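Local atomic coordinates of CAMK/CAMK2 protein kinase (PDB entry 5IG1), a protein that probably transfers phosphate from ATP to serine and threonine residues of target proteins under the control of calcium and calmodulin, this piece being its kinase domain. Residues Ser244-Ala248 and Val281-Arg287. Numbering follows the deposited sequence.
Sequences SVTTA and VPGSVHR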
# COMPACT_ATOMS: atom_id res chain seq x y z
N SER A 244 16.40 -20.56 5.45
CA SER A 244 15.83 -20.45 6.79
C SER A 244 14.41 -19.90 6.77
O SER A 244 13.92 -19.43 7.80
CB SER A 244 16.72 -19.58 7.67
OG SER A 244 16.96 -18.32 7.08
N VAL A 245 13.73 -19.94 5.62
CA VAL A 245 12.34 -19.53 5.51
C VAL A 245 11.46 -20.77 5.49
O VAL A 245 11.84 -21.80 4.92
CB VAL A 245 12.09 -18.66 4.26
CG1 VAL A 245 10.60 -18.42 4.04
CG2 VAL A 245 12.80 -17.33 4.40
N THR A 246 10.31 -20.69 6.15
CA THR A 246 9.35 -21.79 6.12
C THR A 246 8.90 -22.05 4.69
O THR A 246 8.73 -21.12 3.89
CB THR A 246 8.13 -21.46 6.98
OG1 THR A 246 7.49 -20.29 6.47
CG2 THR A 246 8.55 -21.23 8.42
N THR A 247 8.73 -23.33 4.35
CA THR A 247 8.15 -23.65 3.06
C THR A 247 6.72 -23.14 2.96
O THR A 247 6.22 -22.96 1.85
CB THR A 247 8.18 -25.16 2.79
OG1 THR A 247 7.42 -25.84 3.80
CG2 THR A 247 9.62 -25.67 2.79
N ALA A 248 6.05 -22.91 4.09
CA ALA A 248 4.71 -22.34 4.04
C ALA A 248 4.73 -20.95 3.44
O ALA A 248 3.92 -20.62 2.57
CB ALA A 248 4.10 -22.30 5.45
N VAL A 281 2.61 -21.19 12.40
CA VAL A 281 3.16 -21.70 11.15
C VAL A 281 4.35 -20.85 10.71
O VAL A 281 5.40 -21.42 10.38
CB VAL A 281 2.07 -21.78 10.06
CG1 VAL A 281 2.69 -21.97 8.69
CG2 VAL A 281 1.12 -22.90 10.38
N PRO A 282 4.28 -19.51 10.72
CA PRO A 282 5.45 -18.73 10.30
C PRO A 282 6.65 -18.97 11.19
O PRO A 282 6.53 -19.31 12.37
CB PRO A 282 4.97 -17.27 10.40
CG PRO A 282 3.78 -17.31 11.27
CD PRO A 282 3.13 -18.63 11.01
N GLY A 283 7.83 -18.82 10.59
CA GLY A 283 9.06 -19.02 11.33
C GLY A 283 9.22 -18.05 12.47
O GLY A 283 8.61 -16.97 12.52
N SER A 284 10.06 -18.44 13.43
CA SER A 284 10.29 -17.66 14.64
C SER A 284 11.67 -17.04 14.71
O SER A 284 11.83 -16.04 15.42
CB SER A 284 10.10 -18.54 15.88
OG SER A 284 11.10 -19.53 15.93
N VAL A 285 12.65 -17.59 14.01
CA VAL A 285 14.02 -17.11 14.12
C VAL A 285 14.10 -15.67 13.62
O VAL A 285 13.38 -15.27 12.69
CB VAL A 285 14.99 -18.04 13.36
CG1 VAL A 285 14.78 -17.92 11.85
CG2 VAL A 285 16.43 -17.74 13.74
N HIS A 286 14.95 -14.88 14.26
CA HIS A 286 15.18 -13.50 13.85
C HIS A 286 15.97 -13.46 12.55
O HIS A 286 16.99 -14.14 12.41
CB HIS A 286 15.94 -12.76 14.95
CG HIS A 286 16.51 -11.45 14.53
ND1 HIS A 286 15.77 -10.29 14.50
CD2 HIS A 286 17.76 -11.11 14.12
CE1 HIS A 286 16.53 -9.29 14.09
NE2 HIS A 286 17.74 -9.76 13.86
N ARG A 287 15.50 -12.65 11.59
CA ARG A 287 16.15 -12.53 10.28
C ARG A 287 16.88 -11.19 10.21
O ARG A 287 16.37 -10.21 9.66
CB ARG A 287 15.14 -12.67 9.15
CG ARG A 287 13.97 -13.57 9.45
CD ARG A 287 13.28 -14.03 8.18
NE ARG A 287 13.92 -15.23 7.64
CZ ARG A 287 14.74 -15.23 6.60
NH1 ARG A 287 15.03 -14.10 5.98
NH2 ARG A 287 15.28 -16.37 6.19
O HOH W 1 12.10 -17.55 9.07
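This contact lies at the base of the helical C-terminal lobe of the kinase, away from the ATP site. The loop and first turn of helix 247-256 pack against the linker between helices 274-277 and 288-302, and the two segments run roughly antiparallel. The linker joins the lobe to helix 288-302, which, as in other CaMKII enzymes, probably corresponds to the start of the regulatory segment. Contact is mostly van der Waals, with one water bridge.

T246 sits in the middle. Its CG2 packs on the linker backbone, 3.3 Å from G283 N and 3.7 Å from V281 O. G283 lets the segments come close: the CA atoms of T246 and G283 are 5.9 Å apart, and a CB on G283 would crowd the methyl. T246 OG1 turns to another task. It caps helix 247-256 by bonding A249 N, and it also hydrogen-bonds E115. E115 accepts G283 N too, so one carboxylate ties both segments to helix 115-134.

At the helix end, A248 CB meets V281 CG1 at 3.5 Å. At the other end R287 reaches back to the first segment. V245 CG2 lies over one face of its guanidinium, 3.2 Å from NH2, and S244 OG is 2.7 Å from R287 NH2. A water donates to S244 O (2.9 Å) and accepts from R287 NE (3.3 Å). The guanidinium also bonds T290 OG1 and E241 O, which links helix 288-302 to the loop before S244.

R287 is the N-cap residue of helix 288-302. W275 of helix 274-277 touches T246, A248, V281 and P282, while helix 115-134 meets V245, P282 and S284.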